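Local coordinates for protein lysyl oxidase (Pichia pastoris, PDB 1W7C) that probably oxidises primary amines, including peptidyl lysine, to aldehydes, using copper and a topaquinone cofactor, at residues A[8-13]-A[289-295]; A[127-133]-A[617-622]; A[593-599]-A[626-631]. All coordinates share one frame; numbering follows the deposited sequence.

Interaction 1: A[8-13]-A[289-295]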
loop_
_atom_site.group_PDB
_atom_site.type_symbol
_atom_site.label_atom_id
_atom_site.label_comp_id
_atom_site.label_asym_id
_atom_site.label_seq_id
_atom_site.Cartn_x
_atom_site.Cartn_y
_atom_site.Cartn_z
ATOM N N ASN A 8 22.815 15.919 20.111
ATOM C CA ASN A 8 23.299 16.799 19.068
ATOM C C ASN A 8 22.227 17.835 18.734
ATOM O O ASN A 8 21.018 17.555 18.767
ATOM C CB ASN A 8 23.631 16.000 17.805
ATOM C CG ASN A 8 24.771 15.007 18.024
ATOM O OD1 ASN A 8 25.910 15.390 18.220
ATOM N ND2 ASN A 8 24.458 13.715 17.906
ATOM N N GLU A 9 22.653 19.019 18.334
ATOM C CA GLU A 9 21.701 20.090 17.977
ATOM C C GLU A 9 21.149 19.964 16.578
ATOM O O GLU A 9 21.743 19.304 15.718
ATOM C CB GLU A 9 22.404 21.456 18.163
ATOM C CG GLU A 9 22.859 21.749 19.579
ATOM C CD GLU A 9 21.720 21.895 20.578
ATOM O OE1 GLU A 9 20.715 22.561 20.251
ATOM O OE2 GLU A 9 21.838 21.351 21.702
ATOM N N ASN A 10 19.987 20.568 16.360
ATOM C CA ASN A 10 19.419 20.631 15.022
ATOM C C ASN A 10 20.363 21.404 14.131
ATOM O O ASN A 10 20.948 22.425 14.549
ATOM C CB ASN A 10 18.073 21.342 15.025
ATOM C CG ASN A 10 17.050 20.682 15.913
ATOM O OD1 ASN A 10 17.108 19.487 16.170
ATOM N ND2 ASN A 10 16.059 21.462 16.335
ATOM N N VAL A 11 20.529 20.925 12.913
ATOM C CA VAL A 11 21.466 21.520 11.974
ATOM C C VAL A 11 20.719 22.363 10.976
ATOM O O VAL A 11 19.744 21.926 10.392
ATOM C CB VAL A 11 22.266 20.429 11.238
ATOM C CG1 VAL A 11 23.167 21.006 10.122
ATOM C CG2 VAL A 11 23.038 19.613 12.223
ATOM N N GLU A 12 21.239 23.563 10.739
ATOM C CA GLU A 12 20.762 24.427 9.663
ATOM C C GLU A 12 21.839 24.548 8.595
ATOM O O GLU A 12 23.056 24.501 8.907
ATOM C CB GLU A 12 20.400 25.804 10.233
ATOM C CG GLU A 12 19.113 25.767 11.042
ATOM C CD GLU A 12 18.839 27.075 11.765
ATOM O OE1 GLU A 12 18.500 28.079 11.111
ATOM O OE2 GLU A 12 18.987 27.104 12.998
ATOM N N ILE A 13 21.397 24.711 7.350
ATOM C CA ILE A 13 22.270 24.840 6.204
ATOM C C ILE A 13 21.876 26.018 5.356
ATOM O O ILE A 13 20.793 26.592 5.529
ATOM C CB ILE A 13 22.255 23.552 5.382
ATOM C CG1 ILE A 13 20.798 23.187 4.985
ATOM C CG2 ILE A 13 22.957 22.451 6.172
ATOM C CD1 ILE A 13 20.632 22.268 3.822
ATOM N N GLU A 289 20.064 10.439 19.187
ATOM C CA GLU A 289 21.237 11.277 18.909
ATOM C C GLU A 289 20.857 12.527 18.123
ATOM O O GLU A 289 21.700 13.145 17.483
ATOM C CB GLU A 289 22.311 10.467 18.192
ATOM C CG GLU A 289 22.935 9.408 19.096
ATOM C CD GLU A 289 24.172 8.752 18.518
ATOM O OE1 GLU A 289 24.443 8.838 17.311
ATOM O OE2 GLU A 289 24.879 8.129 19.287
ATOM N N GLY A 290 19.596 12.934 18.231
ATOM C CA GLY A 290 19.144 14.154 17.608
ATOM C C GLY A 290 18.727 13.975 16.164
ATOM O O GLY A 290 18.652 12.867 15.596
ATOM N N ARG A 291 18.429 15.105 15.542
ATOM C CA ARG A 291 17.764 15.189 14.247
ATOM C C ARG A 291 18.772 14.997 13.121
ATOM O O ARG A 291 19.903 15.489 13.175
ATOM C CB ARG A 291 17.141 16.552 14.170
ATOM C CG ARG A 291 16.394 16.829 12.881
ATOM C CD ARG A 291 15.952 18.250 12.764
ATOM N NE ARG A 291 14.874 18.581 13.682
ATOM C CZ ARG A 291 14.322 19.794 13.755
ATOM N NH1 ARG A 291 14.830 20.782 13.044
ATOM N NH2 ARG A 291 13.293 20.033 14.566
ATOM N N ARG A 292 18.333 14.290 12.081
ATOM C CA ARG A 292 19.220 13.885 10.973
ATOM C C ARG A 292 18.919 14.486 9.592
ATOM O O ARG A 292 19.518 14.074 8.595
ATOM C CB ARG A 292 19.282 12.344 10.871
ATOM C CG ARG A 292 19.537 11.661 12.207
ATOM C CD ARG A 292 20.033 10.263 12.160
ATOM N NE ARG A 292 19.323 9.501 11.127
ATOM C CZ ARG A 292 19.895 8.648 10.284
ATOM N NH1 ARG A 292 21.171 8.286 10.435
ATOM N NH2 ARG A 292 19.159 8.160 9.281
ATOM N N TRP A 293 17.986 15.443 9.567
ATOM C CA TRP A 293 17.703 16.280 8.414
ATOM C C TRP A 293 18.051 17.721 8.788
ATOM O O TRP A 293 18.051 18.102 9.945
ATOM C CB TRP A 293 16.234 16.140 7.956
ATOM C CG TRP A 293 15.202 16.399 9.019
ATOM C CD1 TRP A 293 14.659 15.482 9.867
ATOM C CD2 TRP A 293 14.537 17.648 9.306
ATOM N NE1 TRP A 293 13.746 16.085 10.701
ATOM C CE2 TRP A 293 13.659 17.413 10.393
ATOM C CE3 TRP A 293 14.644 18.955 8.808
ATOM C CZ2 TRP A 293 12.858 18.404 10.931
ATOM C CZ3 TRP A 293 13.847 19.937 9.346
ATOM C CH2 TRP A 293 12.976 19.663 10.411
ATOM N N ALA A 294 18.391 18.501 7.781
ATOM C CA ALA A 294 18.801 19.899 7.927
ATOM C C ALA A 294 17.934 20.790 7.056
ATOM O O ALA A 294 17.248 20.324 6.155
ATOM C CB ALA A 294 20.266 20.071 7.569
ATOM N N TYR A 295 17.974 22.089 7.306
ATOM C CA TYR A 295 17.149 23.020 6.538
ATOM C C TYR A 295 17.712 24.421 6.599
ATOM O O TYR A 295 18.504 24.763 7.496
ATOM C CB TYR A 295 15.695 23.027 7.023
ATOM C CG TYR A 295 15.516 23.668 8.375
ATOM C CD1 TYR A 295 14.971 24.943 8.509
ATOM C CD2 TYR A 295 15.898 22.997 9.519
ATOM C CE1 TYR A 295 14.828 25.533 9.744
ATOM C CE2 TYR A 295 15.796 23.593 10.796
ATOM C CZ TYR A 295 15.262 24.857 10.895
ATOM O OH TYR A 295 15.100 25.440 12.120
HETATM O O HOH W 1 18.875 17.502 17.028
HETATM O O HOH W 2 26.257 11.214 17.156
HETATM O O HOH W 3 15.951 24.025 14.687
HETATM O O HOH W 4 19.662 18.243 12.262
HETATM O O HOH W 5 17.420 20.663 11.319
#
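Residues 8-13 run beside 289-295 in nearly the same direction, 15° apart end to end, and the backbone bond from Ile13 N to Tyr295 O (2.9 Å) fastens their far ends. At the near end the amide of Asn8 sends ND2 to the carbonyl oxygen of Glu289 (2.8 Å), an almost straight bond at 173° that lies in the amide plane. Between them, Asn10 lays its amide flat over one face of the Arg291 guanidinium, the planes 6° apart and ND2 3.5 Å from CZ. CG of Arg291 stands opposite its own backbone nitrogen and a bend at chi3 turns the head, sandwiching it between Asn10 and the indole of Trp293. Next along, CG of Glu12 sits over the phenol face of Tyr295, 4.3 Å from the ring centroid, a CH-pi contact. The methyl of Ala294 receives CG2 of Ile13 at 3.9 Å and CG1 of Val11. Waters bridge the middle of the contact: one joins Asn8 O, OD1 of Asn10 and Arg291 N, and another accepts from Val11 N within bonding distance of the carbonyl oxygens of Arg291 and Trp293. Arg280 of the second subunit packs on Asn8 and Val11. The N-terminal segment is thus held at the surface by direct bonds, apolar contacts, bridging waters and the stacked amide, which occupies a guanidinium face while NH1 bonds a water at the edge.

Interaction 2: A[127-133]-A[617-622]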
loop_
_atom_site.group_PDB
_atom_site.type_symbol
_atom_site.label_atom_id
_atom_site.label_comp_id
_atom_site.label_asym_id
_atom_site.label_seq_id
_atom_site.Cartn_x
_atom_site.Cartn_y
_atom_site.Cartn_z
ATOM N N LEU A 127 -13.290 36.169 -15.992
ATOM C CA LEU A 127 -14.258 35.129 -15.666
ATOM C C LEU A 127 -15.605 35.799 -15.441
ATOM O O LEU A 127 -15.729 36.581 -14.503
ATOM C CB LEU A 127 -13.802 34.382 -14.409
ATOM C CG LEU A 127 -14.730 33.308 -13.822
ATOM C CD1 LEU A 127 -14.652 32.064 -14.686
ATOM C CD2 LEU A 127 -14.347 33.003 -12.401
ATOM N N PRO A 128 -16.605 35.540 -16.288
ATOM C CA PRO A 128 -17.905 36.215 -16.150
ATOM C C PRO A 128 -18.571 35.973 -14.792
ATOM O O PRO A 128 -18.474 34.882 -14.216
ATOM C CB PRO A 128 -18.733 35.578 -17.262
ATOM C CG PRO A 128 -17.755 35.138 -18.256
ATOM C CD PRO A 128 -16.576 34.637 -17.461
ATOM N N PHE A 129 -19.321 36.966 -14.325
ATOM C CA PHE A 129 -20.054 36.866 -13.078
ATOM C C PHE A 129 -20.853 35.560 -12.960
ATOM O O PHE A 129 -20.838 34.921 -11.915
ATOM C CB PHE A 129 -21.014 38.057 -12.941
ATOM C CG PHE A 129 -21.810 38.030 -11.663
ATOM C CD1 PHE A 129 -21.262 38.516 -10.481
ATOM C CD2 PHE A 129 -23.102 37.498 -11.638
ATOM C CE1 PHE A 129 -21.969 38.481 -9.325
ATOM C CE2 PHE A 129 -23.816 37.477 -10.470
ATOM C CZ PHE A 129 -23.250 37.966 -9.311
ATOM N N GLU A 130 -21.599 35.196 -14.007
ATOM C CA GLU A 130 -22.471 34.021 -13.929
ATOM C C GLU A 130 -21.738 32.744 -13.537
ATOM O O GLU A 130 -22.336 31.911 -12.878
ATOM C CB GLU A 130 -23.257 33.770 -15.206
ATOM C CG GLU A 130 -24.331 34.815 -15.517
ATOM C CD GLU A 130 -25.253 35.143 -14.342
ATOM O OE1 GLU A 130 -25.525 36.332 -14.114
ATOM O OE2 GLU A 130 -25.756 34.207 -13.678
ATOM N N VAL A 131 -20.473 32.614 -13.940
ATOM C CA VAL A 131 -19.657 31.426 -13.662
ATOM C C VAL A 131 -18.528 31.780 -12.676
ATOM O O VAL A 131 -17.491 31.129 -12.608
ATOM C CB VAL A 131 -19.096 30.783 -14.958
ATOM C CG1 VAL A 131 -20.203 30.218 -15.810
ATOM C CG2 VAL A 131 -18.235 31.741 -15.755
ATOM N N GLY A 132 -18.771 32.801 -11.884
ATOM C CA GLY A 132 -17.776 33.374 -11.023
ATOM C C GLY A 132 -17.405 32.485 -9.831
ATOM O O GLY A 132 -18.004 31.433 -9.572
ATOM N N HIS A 133 -16.384 32.907 -9.111
ATOM C CA HIS A 133 -15.986 32.253 -7.873
ATOM C C HIS A 133 -17.079 32.432 -6.830
ATOM O O HIS A 133 -17.673 33.525 -6.688
ATOM C CB HIS A 133 -14.687 32.861 -7.368
ATOM C CG HIS A 133 -14.137 32.184 -6.159
ATOM N ND1 HIS A 133 -13.790 30.858 -6.146
ATOM C CD2 HIS A 133 -13.930 32.640 -4.904
ATOM C CE1 HIS A 133 -13.357 30.535 -4.939
ATOM N NE2 HIS A 133 -13.474 31.587 -4.158
ATOM N N ALA A 617 -8.743 27.535 -9.246
ATOM C CA ALA A 617 -9.749 27.869 -8.245
ATOM C C ALA A 617 -11.011 28.462 -8.892
ATOM O O ALA A 617 -12.018 28.585 -8.230
ATOM C CB ALA A 617 -9.194 28.868 -7.230
ATOM N N LEU A 618 -10.880 28.851 -10.159
ATOM C CA LEU A 618 -11.908 29.496 -10.934
ATOM C C LEU A 618 -12.634 28.525 -11.864
ATOM O O LEU A 618 -13.533 28.936 -12.598
ATOM C CB LEU A 618 -11.284 30.664 -11.729
ATOM C CG LEU A 618 -10.627 31.745 -10.858
ATOM C CD1 LEU A 618 -10.038 32.834 -11.745
ATOM C CD2 LEU A 618 -11.645 32.311 -9.844
ATOM N N ASN A 619 -12.292 27.232 -11.805
ATOM C CA ASN A 619 -12.903 26.262 -12.711
ATOM C C ASN A 619 -14.331 25.840 -12.369
ATOM O O ASN A 619 -15.150 25.646 -13.257
ATOM C CB ASN A 619 -12.061 24.966 -12.811
ATOM C CG ASN A 619 -11.145 24.959 -14.003
ATOM O OD1 ASN A 619 -10.540 25.997 -14.323
ATOM N ND2 ASN A 619 -10.924 23.787 -14.596
ATOM N N THR A 620 -14.630 25.657 -11.078
ATOM C CA THR A 620 -15.745 24.786 -10.699
ATOM C C THR A 620 -17.115 25.186 -11.240
ATOM O O THR A 620 -17.882 24.318 -11.663
ATOM C CB THR A 620 -15.781 24.583 -9.181
ATOM O OG1 THR A 620 -16.679 23.530 -8.820
ATOM C CG2 THR A 620 -16.250 25.800 -8.402
ATOM N N ASN A 621 -17.426 26.496 -11.255
ATOM C CA ASN A 621 -18.731 26.966 -11.784
ATOM C C ASN A 621 -18.755 27.239 -13.275
ATOM O O ASN A 621 -19.820 27.496 -13.842
ATOM C CB ASN A 621 -19.201 28.187 -11.006
ATOM C CG ASN A 621 -19.338 27.919 -9.528
ATOM O OD1 ASN A 621 -19.988 26.939 -9.125
ATOM N ND2 ASN A 621 -18.718 28.758 -8.704
ATOM N N ALA A 622 -17.596 27.214 -13.907
ATOM C CA ALA A 622 -17.494 27.497 -15.339
ATOM C C ALA A 622 -17.575 26.178 -16.100
ATOM O O ALA A 622 -16.573 25.601 -16.538
ATOM C CB ALA A 622 -16.193 28.253 -15.632
HETATM O O HOH W 6 -15.923 29.204 -11.225
HETATM O O HOH W 7 -14.665 29.096 -8.672
#
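CG of Asn621 lies opposite its carbonyl carbon (chi1 -58°) and CG of Leu127 opposite its backbone nitrogen (chi1 175°), settings that bring an amide and a branched methyl pair to bear on the partner segment. The contact joins the end of strand 126-128, in an N-terminal five-stranded antiparallel sheet, to a type I beta turn, Asn619 to Ala622, in the copper amine oxidase enzyme domain. CD2 of Leu127 meets CD2 of Leu618 at 3.8 Å, the two side chains crossing at a slant, while the same Leu618 methyl lies against CB of His133. On the other flank Val131 sits over the end of the turn, its CB 3.9 Å from CB of Ala622 and its CG1 against the carbonyl oxygen of Asn621. Polar groups in this buried seam are met partly by water. One molecule accepts from Asn621 N and sits within bonding distance of Val131 O and Leu618 O; a second, in the plane of the His133 ring, links its ND1 to Ala617 O. Trp57 of strand 53-61 meets the His133 ring edge-to-face and touches Leu618. The oxygen of the Asn621 amide accepts from Gln178 N of strand 170-180, so both ends of the group are engaged and its rotation is fixed. Its ND2 gives the one direct hydrogen bond between the segments, to Gly132 O at 2.9 Å, arriving nearly in line with the C=O bond at 165°.

Interaction 3: A[593-599]-A[626-631]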
loop_
_atom_site.group_PDB
_atom_site.type_symbol
_atom_site.label_atom_id
_atom_site.label_comp_id
_atom_site.label_asym_id
_atom_site.label_seq_id
_atom_site.Cartn_x
_atom_site.Cartn_y
_atom_site.Cartn_z
ATOM N N GLU A 593 -16.744 19.997 -18.328
ATOM C CA GLU A 593 -15.413 20.269 -18.855
ATOM C C GLU A 593 -14.422 20.728 -17.793
ATOM O O GLU A 593 -13.293 21.052 -18.125
ATOM C CB GLU A 593 -15.472 21.329 -19.959
ATOM C CG GLU A 593 -16.374 21.000 -21.127
ATOM C CD GLU A 593 -15.939 19.826 -21.999
ATOM O OE1 GLU A 593 -16.795 19.336 -22.781
ATOM O OE2 GLU A 593 -14.774 19.377 -21.885
ATOM N N THR A 594 -14.845 20.757 -16.525
ATOM C CA THR A 594 -14.081 21.397 -15.481
ATOM C C THR A 594 -13.004 20.544 -14.833
ATOM O O THR A 594 -12.158 21.088 -14.107
ATOM C CB THR A 594 -15.003 21.863 -14.379
ATOM O OG1 THR A 594 -15.798 20.756 -13.947
ATOM C CG2 THR A 594 -15.976 22.963 -14.854
ATOM N N GLN A 595 -13.025 19.237 -15.040
ATOM C CA GLN A 595 -12.181 18.276 -14.320
ATOM C C GLN A 595 -11.796 17.120 -15.241
ATOM O O GLN A 595 -11.821 15.951 -14.836
ATOM C CB GLN A 595 -12.884 17.754 -13.077
ATOM C CG GLN A 595 -13.376 18.822 -12.129
ATOM C CD GLN A 595 -12.286 19.602 -11.461
ATOM O OE1 GLN A 595 -11.089 19.337 -11.651
ATOM N NE2 GLN A 595 -12.690 20.533 -10.573
ATOM N N ASN A 596 -11.395 17.432 -16.474
ATOM C CA ASN A 596 -11.207 16.407 -17.499
ATOM C C ASN A 596 -9.970 15.510 -17.348
ATOM O O ASN A 596 -9.810 14.553 -18.052
ATOM C CB ASN A 596 -11.223 17.053 -18.873
ATOM C CG ASN A 596 -12.593 17.515 -19.308
ATOM O OD1 ASN A 596 -13.613 16.931 -18.903
ATOM N ND2 ASN A 596 -12.621 18.494 -20.224
ATOM N N TRP A 597 -9.103 15.835 -16.388
ATOM C CA TRP A 597 -7.962 15.020 -16.004
ATOM C C TRP A 597 -8.340 13.781 -15.200
ATOM O O TRP A 597 -7.511 12.894 -15.057
ATOM C CB TRP A 597 -7.001 15.877 -15.126
ATOM C CG TRP A 597 -7.667 16.484 -13.939
ATOM C CD1 TRP A 597 -8.282 17.694 -13.915
ATOM C CD2 TRP A 597 -7.978 15.847 -12.724
ATOM N NE1 TRP A 597 -8.919 17.869 -12.722
ATOM C CE2 TRP A 597 -8.741 16.740 -11.966
ATOM C CE3 TRP A 597 -7.625 14.616 -12.145
ATOM C CZ2 TRP A 597 -9.177 16.443 -10.679
ATOM C CZ3 TRP A 597 -8.043 14.345 -10.843
ATOM C CH2 TRP A 597 -8.804 15.254 -10.137
ATOM N N ALA A 598 -9.578 13.712 -14.692
ATOM C CA ALA A 598 -9.930 12.722 -13.660
ATOM C C ALA A 598 -10.491 11.405 -14.208
ATOM O O ALA A 598 -10.925 10.566 -13.457
ATOM C CB ALA A 598 -10.871 13.336 -12.657
ATOM N N ARG A 599 -10.379 11.212 -15.518
ATOM C CA ARG A 599 -11.037 10.139 -16.241
ATOM C C ARG A 599 -10.160 8.930 -16.583
ATOM O O ARG A 599 -10.706 7.921 -17.034
ATOM C CB ARG A 599 -11.625 10.680 -17.543
ATOM C CG ARG A 599 -10.612 11.341 -18.486
ATOM C CD ARG A 599 -11.270 12.008 -19.661
ATOM N NE ARG A 599 -10.318 12.831 -20.433
ATOM C CZ ARG A 599 -9.548 12.361 -21.387
ATOM N NH1 ARG A 599 -9.611 11.102 -21.776
ATOM N NH2 ARG A 599 -8.744 13.189 -22.016
ATOM N N PRO A 626 -14.288 26.501 -18.770
ATOM C CA PRO A 626 -13.410 26.798 -17.637
ATOM C C PRO A 626 -12.101 27.444 -18.057
ATOM O O PRO A 626 -11.645 27.228 -19.183
ATOM C CB PRO A 626 -13.155 25.424 -17.030
ATOM C CG PRO A 626 -13.248 24.505 -18.194
ATOM C CD PRO A 626 -14.448 25.048 -18.971
ATOM N N PRO A 627 -11.520 28.240 -17.176
ATOM C CA PRO A 627 -10.180 28.785 -17.413
ATOM C C PRO A 627 -9.196 27.750 -17.917
ATOM O O PRO A 627 -8.506 28.027 -18.919
ATOM C CB PRO A 627 -9.809 29.407 -16.076
ATOM C CG PRO A 627 -11.118 29.851 -15.522
ATOM C CD PRO A 627 -12.093 28.741 -15.912
ATOM N N VAL A 628 -9.165 26.571 -17.288
ATOM C CA VAL A 628 -8.373 25.454 -17.773
ATOM C C VAL A 628 -9.288 24.277 -18.096
ATOM O O VAL A 628 -9.999 23.746 -17.211
ATOM C CB VAL A 628 -7.308 25.036 -16.749
ATOM C CG1 VAL A 628 -6.662 23.702 -17.175
ATOM C CG2 VAL A 628 -6.236 26.108 -16.615
ATOM N N ASN A 629 -9.249 23.881 -19.364
ATOM C CA ASN A 629 -9.788 22.615 -19.800
ATOM C C ASN A 629 -8.591 21.712 -20.043
ATOM O O ASN A 629 -7.836 21.931 -20.973
ATOM C CB ASN A 629 -10.628 22.787 -21.046
ATOM C CG ASN A 629 -11.279 21.477 -21.486
ATOM O OD1 ASN A 629 -10.729 20.396 -21.244
ATOM N ND2 ASN A 629 -12.438 21.565 -22.138
ATOM N N PHE A 630 -8.409 20.728 -19.165
ATOM C CA PHE A 630 -7.233 19.869 -19.211
ATOM C C PHE A 630 -7.063 19.201 -20.582
ATOM O O PHE A 630 -5.958 18.929 -20.997
ATOM C CB PHE A 630 -7.314 18.833 -18.108
ATOM C CG PHE A 630 -6.181 17.835 -18.104
ATOM C CD1 PHE A 630 -4.962 18.169 -17.549
ATOM C CD2 PHE A 630 -6.332 16.589 -18.689
ATOM C CE1 PHE A 630 -3.911 17.268 -17.513
ATOM C CE2 PHE A 630 -5.274 15.673 -18.657
ATOM C CZ PHE A 630 -4.065 16.033 -18.104
ATOM N N ASN A 631 -8.173 18.878 -21.253
ATOM C CA ASN A 631 -8.079 18.199 -22.513
ATOM C C ASN A 631 -7.362 19.024 -23.582
ATOM O O ASN A 631 -6.872 18.458 -24.540
ATOM C CB ASN A 631 -9.479 17.809 -23.008
ATOM C CG ASN A 631 -10.049 16.615 -22.278
ATOM O OD1 ASN A 631 -9.325 15.924 -21.530
ATOM N ND2 ASN A 631 -11.355 16.390 -22.439
HETATM O O HOH W 8 -10.731 20.137 -17.379
HETATM O O HOH W 9 -13.163 18.551 -23.735
HETATM O O HOH W 10 -13.240 14.489 -21.152
#
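An Asx turn at Asn629, whose OD1 accepts from Asn631 N at 3.0 Å, leads into a short 3-10 segment and meets the loop 593-599 of the enzyme domain. From the opposite face of the amide plane the same OD1 takes ND2 of Asn596 (2.9 Å). That ND2 also donates to OE2 of Glu593, on its anti side, while ND2 of Asn629 reaches OE2 from above the other face of the carboxylate (3.2 Å). An alanine in place of Asn629 would probably strip Asn596 ND2 and Asn631 N of a shared acceptor and let the Glu593 carboxylate turn more freely. Farther on, NH2 of Arg599 donates to OD1 of Asn631 (2.8 Å) from above the carbonyl plane, the two flat groups 77° apart. CB of Trp597 lies over the centre of the Phe630 ring, 3.7 Å from its centroid; chi1 of 55° turns the indole so that its edge faces that ring, a T-shaped pair with planes at 87°. Phe630 also packs against Phe633, a residue of a calcium site, and meets Phe603 and Trp647 edge-to-face, between strands 602-606 and 642-654; the Trp597 indole lies against strands 329-344 and 488-498.

From the N terminus, residues 8-13 are the first to be committed: interaction 1 closes a loop of 275 residues when 289-295 arrives beside them. Residues 127-133 lie inside that loop, but their partner 617-622 comes far later, so interaction 2 crosses interaction 1. Interaction 3 opens only after interaction 1 has closed; its 26-residue loop joins the segments before and after strand 602-606 and contains 617-622, so interactions 2 and 3 also cross. These two touch, their centres 14 Å apart: Asn619 ND2 probably bonds both Val628 O and Thr594 O. Interaction 1 stands alone across the chain's centre, tying the N-terminal segment to the enzyme domain, whereas interaction 2 brings an N-terminal sheet to it.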